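Local structure of HpcH/HpaI aldolase (Desulfitobacterium hafniense, 3QZ6) at residues E101-T106 against D160-V165; R108-P113 against I144-Q149. The protein belongs to the HpcH/HpaI aldolase family and folds as a TIM barrel of eight parallel strands surrounded by helices. One frame throughout, in Å; residues are numbered along the deposited sequence.

How the contacts relate
Helix 100-110, after barrel strand 91-94, supplies 101-106 to contact 1 and 108-110, the helical part of the first segment, to contact 2. The chain then runs through 111-113, passes helix 133-141 and enters strand 145-150; there contact 2 closes a loop, with 30 residues between its segments. After the strand it continues to helix 159-163, and contact 1 closes a wider loop that encloses that of contact 2. Contact 2 thus ties the C-terminal end of helix 100-110 inward to the next barrel strand, while contact 1 ties its earlier turns to a helix beyond that strand. Their centres lie about 10 Å apart, and Met103 SE packs 3.8 Å from Ala148 CB.

Contact 1 of 2, residues E101-T106 against D160-V165; sequences ETMRET and DSILAV
Met103 and Arg104 of helix 100-110 meet Ile162 of helix 159-163 and Val165 of the loop that follows, with no hydrogen bond between the segments. One turn before Arg104, Glu101 takes part only indirectly: its OE1 receives a weak salt-bridge bond from Arg104 NE at 3.3 Å, beside a still longer one from NH1. On helix 100-110, Met103 buries more than Arg104. Its CB rests against Val165 CG1 at 3.9 Å, and the next carbon, CG, lies 3.9 Å from Ile162 CG2, the two chains meeting aslant. The bend at chi2 (-58°) turns the selenium of this selenomethionine away from Ile162 toward the barrel, where Ile94, Val97 and Val168 also pack, and chi3 sets its terminal methyl; a long, flexible, unbranched chain suits a place that must serve both sides. Arg104 is amphipathic in use. Its aliphatic CG lies 3.9 Å from Val165 CG1, nearly perpendicular to that side chain, while the bend at chi3 (-74°) folds the guanidinium back toward Glu101. Thr106, on the barrel-facing side, sends its OG1 back to Thr102 O at 2.9 Å; the Thr106 backbone N reaches the same oxygen from the opposite face of its plane, so a buried hydroxyl is satisfied within the helix. On the other segment, branched Val165 is the main residue, offering both methyls and also touching Ala100. Without a salt bridge between the segments either, the contact rests mainly on apolar packing; at its exposed side the Arg104 guanidinium is loosely paired with Glu101 of its own helix.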
ATOM      1  N   GLU A 101      28.419   5.122 -23.146  1.00 24.30           N
ATOM      2  CA  GLU A 101      29.009   6.089 -22.230  1.00 29.97           C
ATOM      3  C   GLU A 101      28.236   6.164 -20.907  1.00 28.55           C
ATOM      4  O   GLU A 101      28.831   6.255 -19.837  1.00 25.78           O
ATOM      5  CB  GLU A 101      29.123   7.468 -22.877  1.00 37.80           C
ATOM      6  CG  GLU A 101      29.733   8.521 -21.949  1.00 53.82           C
ATOM      7  CD  GLU A 101      31.055   8.071 -21.317  1.00 62.71           C
ATOM      8  OE1 GLU A 101      31.901   7.486 -22.037  1.00 67.42           O
ATOM      9  OE2 GLU A 101      31.241   8.302 -20.096  1.00 54.83           O
ATOM     10  N   THR A 102      26.910   6.120 -20.982  1.00 21.79           N
ATOM     11  CA  THR A 102      26.091   6.157 -19.773  1.00 22.81           C
ATOM     12  C   THR A 102      26.421   4.974 -18.868  1.00 23.58           C
ATOM     13  O   THR A 102      26.508   5.115 -17.652  1.00 24.42           O
ATOM     14  CB  THR A 102      24.599   6.143 -20.123  1.00 26.79           C
ATOM     15  OG1 THR A 102      24.278   7.337 -20.848  1.00 30.56           O
ATOM     16  CG2 THR A 102      23.746   6.074 -18.864  1.00 24.72           C
HETATM   17  N   MSE A 103      26.596   3.803 -19.471  1.00 22.64           N
HETATM   18  CA  MSE A 103      26.956   2.612 -18.714  1.00 23.35           C
HETATM   19  C   MSE A 103      28.374   2.706 -18.156  1.00 24.00           C
HETATM   20  O   MSE A 103      28.626   2.306 -17.014  1.00 22.75           O
HETATM   21  CB  MSE A 103      26.815   1.362 -19.581  1.00 22.98           C
HETATM   22  CG  MSE A 103      25.382   1.004 -19.926  1.00 27.22           C
HETATM   23 SE   MSE A 103      24.275   0.715 -18.322  0.79 47.45          SE
HETATM   24  CE  MSE A 103      23.526   2.408 -18.182  1.00 14.60           C
ATOM     25  N   ARG A 104      29.306   3.224 -18.951  1.00 20.13           N
ATOM     26  CA  ARG A 104      30.672   3.371 -18.451  1.00 23.63           C
ATOM     27  C   ARG A 104      30.692   4.269 -17.220  1.00 23.44           C
ATOM     28  O   ARG A 104      31.374   3.977 -16.240  1.00 24.74           O
ATOM     29  CB  ARG A 104      31.618   3.904 -19.532  1.00 21.75           C
ATOM     30  CG  ARG A 104      32.008   2.839 -20.561  1.00 28.08           C
ATOM     31  CD  ARG A 104      33.188   3.283 -21.421  1.00 34.39           C
ATOM     32  NE  ARG A 104      32.794   4.287 -22.403  1.00 43.53           N
ATOM     33  CZ  ARG A 104      32.384   4.001 -23.634  1.00 46.72           C
ATOM     34  NH1 ARG A 104      32.037   4.978 -24.462  1.00 43.97           N
ATOM     35  NH2 ARG A 104      32.314   2.734 -24.032  1.00 46.15           N
ATOM     36  N   GLU A 105      29.923   5.352 -17.270  1.00 20.81           N
ATOM     37  CA  GLU A 105      29.886   6.301 -16.166  1.00 20.45           C
ATOM     38  C   GLU A 105      29.189   5.702 -14.941  1.00 23.62           C
ATOM     39  O   GLU A 105      29.625   5.912 -13.808  1.00 24.38           O
ATOM     40  CB  GLU A 105      29.197   7.588 -16.609  1.00 22.76           C
ATOM     41  CG  GLU A 105      29.128   8.652 -15.533  1.00 31.97           C
ATOM     42  CD  GLU A 105      30.490   9.238 -15.182  1.00 37.94           C
ATOM     43  OE1 GLU A 105      31.508   8.864 -15.815  1.00 37.02           O
ATOM     44  OE2 GLU A 105      30.535  10.083 -14.264  1.00 37.41           O
ATOM     45  N   THR A 106      28.111   4.956 -15.161  1.00 22.72           N
ATOM     46  CA  THR A 106      27.455   4.254 -14.060  1.00 20.91           C
ATOM     47  C   THR A 106      28.421   3.289 -13.369  1.00 19.97           C
ATOM     48  O   THR A 106      28.553   3.283 -12.143  1.00 21.02           O
ATOM     49  CB  THR A 106      26.235   3.464 -14.526  1.00 22.65           C
ATOM     50  OG1 THR A 106      25.303   4.352 -15.157  1.00 21.17           O
ATOM     51  CG2 THR A 106      25.561   2.807 -13.324  1.00 23.05           C
ATOM     52  N   ASP A 160      24.237  -3.618 -28.879  1.00 26.84           N
ATOM     53  CA  ASP A 160      25.447  -4.390 -28.612  1.00 30.09           C
ATOM     54  C   ASP A 160      26.517  -3.536 -27.932  1.00 31.80           C
ATOM     55  O   ASP A 160      27.198  -3.991 -27.020  1.00 34.19           O
ATOM     56  CB  ASP A 160      25.996  -5.013 -29.899  1.00 33.44           C
ATOM     57  CG  ASP A 160      25.206  -6.223 -30.326  1.00 38.53           C
ATOM     58  OD1 ASP A 160      25.440  -7.308 -29.752  1.00 39.36           O
ATOM     59  OD2 ASP A 160      24.341  -6.084 -31.211  1.00 41.52           O
ATOM     60  N   SER A 161      26.657  -2.298 -28.389  1.00 27.93           N
ATOM     61  CA  SER A 161      27.595  -1.363 -27.789  1.00 30.48           C
ATOM     62  C   SER A 161      27.214  -1.073 -26.330  1.00 26.19           C
ATOM     63  O   SER A 161      28.062  -1.013 -25.442  1.00 27.53           O
ATOM     64  CB  SER A 161      27.611  -0.066 -28.598  1.00 35.84           C
ATOM     65  OG  SER A 161      28.523   0.862 -28.053  1.00 50.94           O
ATOM     66  N   ILE A 162      25.931  -0.902 -26.076  1.00 26.69           N
ATOM     67  CA  ILE A 162      25.503  -0.612 -24.714  1.00 26.03           C
ATOM     68  C   ILE A 162      25.780  -1.790 -23.782  1.00 28.02           C
ATOM     69  O   ILE A 162      26.336  -1.614 -22.699  1.00 24.86           O
ATOM     70  CB  ILE A 162      24.024  -0.206 -24.671  1.00 21.71           C
ATOM     71  CG1 ILE A 162      23.840   1.119 -25.415  1.00 23.85           C
ATOM     72  CG2 ILE A 162      23.531  -0.117 -23.213  1.00 19.27           C
ATOM     73  CD1 ILE A 162      22.402   1.507 -25.701  1.00 26.52           C
ATOM     74  N   LEU A 163      25.419  -2.994 -24.217  1.00 28.57           N
ATOM     75  CA  LEU A 163      25.532  -4.178 -23.363  1.00 29.35           C
ATOM     76  C   LEU A 163      26.938  -4.775 -23.266  1.00 30.55           C
ATOM     77  O   LEU A 163      27.178  -5.648 -22.435  1.00 33.60           O
ATOM     78  CB  LEU A 163      24.531  -5.255 -23.791  1.00 28.03           C
ATOM     79  CG  LEU A 163      23.066  -4.814 -23.774  1.00 26.39           C
ATOM     80  CD1 LEU A 163      22.145  -5.994 -24.077  1.00 28.01           C
ATOM     81  CD2 LEU A 163      22.718  -4.196 -22.431  1.00 25.61           C
ATOM     82  N   ALA A 164      27.864  -4.313 -24.105  1.00 23.04           N
ATOM     83  CA  ALA A 164      29.236  -4.818 -24.067  1.00 23.66           C
ATOM     84  C   ALA A 164      30.075  -4.145 -22.980  1.00 28.26           C
ATOM     85  O   ALA A 164      31.175  -4.592 -22.673  1.00 32.46           O
ATOM     86  CB  ALA A 164      29.920  -4.653 -25.441  1.00 30.58           C
ATOM     87  N   VAL A 165      29.562  -3.063 -22.403  1.00 27.83           N
ATOM     88  CA  VAL A 165      30.293  -2.365 -21.353  1.00 28.60           C
ATOM     89  C   VAL A 165      30.492  -3.294 -20.160  1.00 28.46           C
ATOM     90  O   VAL A 165      29.546  -3.913 -19.681  1.00 30.42           O
ATOM     91  CB  VAL A 165      29.573  -1.068 -20.913  1.00 25.12           C
ATOM     92  CG1 VAL A 165      30.247  -0.475 -19.698  1.00 21.74           C
ATOM     93  CG2 VAL A 165      29.559  -0.044 -22.072  1.00 20.21           C
TER

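Contact 2 of 2, residues R108-P113 against I144-Q149; sequences RLAKYP and IFIMAQ
A helix-to-strand layer of the TIM barrel is met here: Ala110, in the last turn of helix 100-110, packs on Ile144, just before strand 145-150, and on Ile146 within it, the next strand round the barrel. Both isoleucines turn their CB toward the helix. Ala110 CB approaches the tip of Ile146, CD1, at 4.1 Å, and stands 4.3 Å from Ile144 CG2. Alanine suits this place because its single methyl lets the helix end come close to the branched residues. The Ala110 carbonyl oxygen also lies 4.1 Å from Ile144 CG1. Where the backbone departs from the helix at Lys111, the lysine chain runs antiparallel alongside Ile144, with CE 4.0 Å from Ile144 CB. A bend at chi2 (-68°) and another at chi4 (88°) curl the lysine so that its methylenes line the apolar layer while its amine swings to the Ile144 carbonyl. There NZ donates to a water at 3.1 Å; the same water lies 2.7 Å from Ile144 O, a hydrogen-bonding distance, and can link the amine to that carbonyl. This water, with a weak bond from NZ to Asn141 O, gives the buried amine polar partners and probably eases the cost of burying its charge. Beyond the contact, Val81 and Leu85 of helix 78-87 pack on Ala110 from the preceding helix, and Phe145, pointing the other way from the isoleucines, meets helix 6-11 and Ala170 of strand 170-173.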
ATOM      1  N   ARG A 108      31.747   3.318 -13.494  1.00 21.12           N
ATOM      2  CA  ARG A 108      32.836   4.067 -12.855  1.00 22.58           C
ATOM      3  C   ARG A 108      32.446   4.545 -11.450  1.00 26.42           C
ATOM      4  O   ARG A 108      33.255   4.518 -10.520  1.00 21.74           O
ATOM      5  CB  ARG A 108      33.240   5.275 -13.698  1.00 21.02           C
ATOM      6  CG  ARG A 108      34.482   6.020 -13.157  1.00 23.15           C
ATOM      7  CD  ARG A 108      34.801   7.291 -13.962  1.00 27.97           C
ATOM      8  NE  ARG A 108      33.764   8.323 -13.827  1.00 27.90           N
ATOM      9  CZ  ARG A 108      33.669   9.177 -12.808  1.00 30.79           C
ATOM     10  NH1 ARG A 108      34.545   9.142 -11.810  1.00 32.64           N
ATOM     11  NH2 ARG A 108      32.696  10.077 -12.784  1.00 26.45           N
ATOM     12  N   LEU A 109      31.204   4.991 -11.296  1.00 20.99           N
ATOM     13  CA  LEU A 109      30.754   5.521 -10.013  1.00 21.65           C
ATOM     14  C   LEU A 109      30.423   4.423  -9.018  1.00 23.26           C
ATOM     15  O   LEU A 109      30.489   4.633  -7.807  1.00 22.60           O
ATOM     16  CB  LEU A 109      29.535   6.409 -10.214  1.00 18.67           C
ATOM     17  CG  LEU A 109      29.775   7.728 -10.960  1.00 22.65           C
ATOM     18  CD1 LEU A 109      28.442   8.375 -11.322  1.00 22.51           C
ATOM     19  CD2 LEU A 109      30.632   8.690 -10.130  1.00 15.41           C
ATOM     20  N   ALA A 110      30.087   3.247  -9.535  1.00 22.58           N
ATOM     21  CA  ALA A 110      29.511   2.175  -8.721  1.00 21.63           C
ATOM     22  C   ALA A 110      30.533   1.168  -8.210  1.00 22.80           C
ATOM     23  O   ALA A 110      30.258   0.438  -7.257  1.00 20.98           O
ATOM     24  CB  ALA A 110      28.435   1.451  -9.513  1.00 15.74           C
ATOM     25  N   LYS A 111      31.692   1.107  -8.857  1.00 19.17           N
ATOM     26  CA  LYS A 111      32.693   0.089  -8.528  1.00 23.32           C
ATOM     27  C   LYS A 111      33.901   0.695  -7.827  1.00 25.03           C
ATOM     28  O   LYS A 111      34.376   1.762  -8.215  1.00 23.32           O
ATOM     29  CB  LYS A 111      33.179  -0.626  -9.800  1.00 24.45           C
ATOM     30  CG  LYS A 111      32.131  -1.446 -10.509  1.00 28.59           C
ATOM     31  CD  LYS A 111      31.723  -2.651  -9.688  1.00 34.33           C
ATOM     32  CE  LYS A 111      30.467  -3.301 -10.248  1.00 30.89           C
ATOM     33  NZ  LYS A 111      30.762  -4.312 -11.278  1.00 32.21           N
ATOM     34  N   TYR A 112      34.401   0.004  -6.809  1.00 20.95           N
ATOM     35  CA  TYR A 112      35.639   0.388  -6.147  1.00 21.59           C
ATOM     36  C   TYR A 112      36.822   0.163  -7.080  1.00 25.24           C
ATOM     37  O   TYR A 112      36.747  -0.667  -7.982  1.00 22.39           O
ATOM     38  CB  TYR A 112      35.859  -0.468  -4.898  1.00 18.51           C
ATOM     39  CG  TYR A 112      34.858  -0.233  -3.795  1.00 22.09           C
ATOM     40  CD1 TYR A 112      34.700   1.033  -3.236  1.00 19.90           C
ATOM     41  CD2 TYR A 112      34.088  -1.276  -3.293  1.00 18.92           C
ATOM     42  CE1 TYR A 112      33.791   1.256  -2.209  1.00 18.85           C
ATOM     43  CE2 TYR A 112      33.172  -1.061  -2.256  1.00 18.39           C
ATOM     44  CZ  TYR A 112      33.031   0.204  -1.727  1.00 19.62           C
ATOM     45  OH  TYR A 112      32.134   0.425  -0.699  1.00 19.42           O
ATOM     46  N   PRO A 113      37.935   0.877  -6.853  1.00 24.52           N
ATOM     47  CA  PRO A 113      39.119   0.576  -7.670  1.00 26.04           C
ATOM     48  C   PRO A 113      39.471  -0.916  -7.585  1.00 30.06           C
ATOM     49  O   PRO A 113      39.238  -1.523  -6.543  1.00 27.97           O
ATOM     50  CB  PRO A 113      40.213   1.420  -7.010  1.00 28.03           C
ATOM     51  CG  PRO A 113      39.452   2.603  -6.426  1.00 25.17           C
ATOM     52  CD  PRO A 113      38.166   1.989  -5.916  1.00 23.41           C
ATOM     53  N   ILE A 144      27.562  -5.842  -6.569  1.00 24.43           N
ATOM     54  CA  ILE A 144      26.825  -4.660  -7.039  1.00 25.00           C
ATOM     55  C   ILE A 144      26.094  -4.981  -8.341  1.00 23.75           C
ATOM     56  O   ILE A 144      26.669  -5.583  -9.242  1.00 23.27           O
ATOM     57  CB  ILE A 144      27.795  -3.499  -7.317  1.00 36.71           C
ATOM     58  CG1 ILE A 144      28.518  -3.114  -6.037  1.00 31.00           C
ATOM     59  CG2 ILE A 144      27.062  -2.296  -7.888  1.00 39.90           C
ATOM     60  CD1 ILE A 144      27.605  -2.916  -4.886  1.00 22.95           C
ATOM     61  N   PHE A 145      24.835  -4.559  -8.447  1.00 21.63           N
ATOM     62  CA  PHE A 145      23.989  -4.931  -9.581  1.00 20.19           C
ATOM     63  C   PHE A 145      23.659  -3.717 -10.449  1.00 24.16           C
ATOM     64  O   PHE A 145      23.095  -2.741  -9.962  1.00 20.56           O
ATOM     65  CB  PHE A 145      22.691  -5.577  -9.068  1.00 20.40           C
ATOM     66  CG  PHE A 145      21.767  -6.030 -10.163  1.00 22.01           C
ATOM     67  CD1 PHE A 145      22.017  -7.206 -10.854  1.00 23.36           C
ATOM     68  CD2 PHE A 145      20.658  -5.277 -10.506  1.00 19.55           C
ATOM     69  CE1 PHE A 145      21.174  -7.625 -11.874  1.00 22.62           C
ATOM     70  CE2 PHE A 145      19.806  -5.691 -11.525  1.00 23.69           C
ATOM     71  CZ  PHE A 145      20.069  -6.869 -12.209  1.00 22.64           C
ATOM     72  N   ILE A 146      24.008  -3.775 -11.729  1.00 21.39           N
ATOM     73  CA  ILE A 146      23.722  -2.672 -12.643  1.00 20.78           C
ATOM     74  C   ILE A 146      22.834  -3.155 -13.775  1.00 26.22           C
ATOM     75  O   ILE A 146      23.203  -4.075 -14.501  1.00 25.12           O
ATOM     76  CB  ILE A 146      25.008  -2.107 -13.288  1.00 24.32           C
ATOM     77  CG1 ILE A 146      26.000  -1.630 -12.224  1.00 24.90           C
ATOM     78  CG2 ILE A 146      24.659  -0.972 -14.253  1.00 22.69           C
ATOM     79  CD1 ILE A 146      25.400  -0.697 -11.218  1.00 34.52           C
HETATM   80  N   MSE A 147      21.674  -2.530 -13.948  1.00 20.54           N
HETATM   81  CA  MSE A 147      20.760  -2.972 -14.994  1.00 20.14           C
HETATM   82  C   MSE A 147      20.383  -1.822 -15.912  1.00 23.42           C
HETATM   83  O   MSE A 147      19.980  -0.759 -15.441  1.00 23.08           O
HETATM   84  CB  MSE A 147      19.508  -3.600 -14.373  1.00 19.16           C
HETATM   85  CG  MSE A 147      18.474  -4.041 -15.397  1.00 20.56           C
HETATM   86 SE   MSE A 147      17.143  -5.257 -14.635  0.71 27.31          SE
HETATM   87  CE  MSE A 147      16.246  -3.983 -13.455  1.00 20.44           C
ATOM     88  N   ALA A 148      20.528  -2.027 -17.222  1.00 21.13           N
ATOM     89  CA  ALA A 148      20.177  -0.989 -18.192  1.00 23.54           C
ATOM     90  C   ALA A 148      18.715  -1.105 -18.611  1.00 22.64           C
ATOM     91  O   ALA A 148      18.251  -2.175 -18.989  1.00 23.84           O
ATOM     92  CB  ALA A 148      21.088  -1.061 -19.421  1.00 20.98           C
ATOM     93  N   GLN A 149      17.981  -0.005 -18.529  1.00 20.77           N
ATOM     94  CA  GLN A 149      16.619  -0.003 -19.025  1.00 18.46           C
ATOM     95  C   GLN A 149      16.563   0.655 -20.399  1.00 24.86           C
ATOM     96  O   GLN A 149      17.026   1.774 -20.576  1.00 24.96           O
ATOM     97  CB  GLN A 149      15.666   0.702 -18.059  1.00 20.61           C
ATOM     98  CG  GLN A 149      14.253   0.768 -18.615  1.00 21.60           C
ATOM     99  CD  GLN A 149      13.422   1.868 -17.980  1.00 39.71           C
ATOM    100  OE1 GLN A 149      12.520   1.598 -17.190  1.00 40.22           O
ATOM    101  NE2 GLN A 149      13.720   3.119 -18.333  1.00 37.39           N
TER
HETATM  102  O   HOH W   1      29.054  -6.578 -10.030  1.00 35.67           O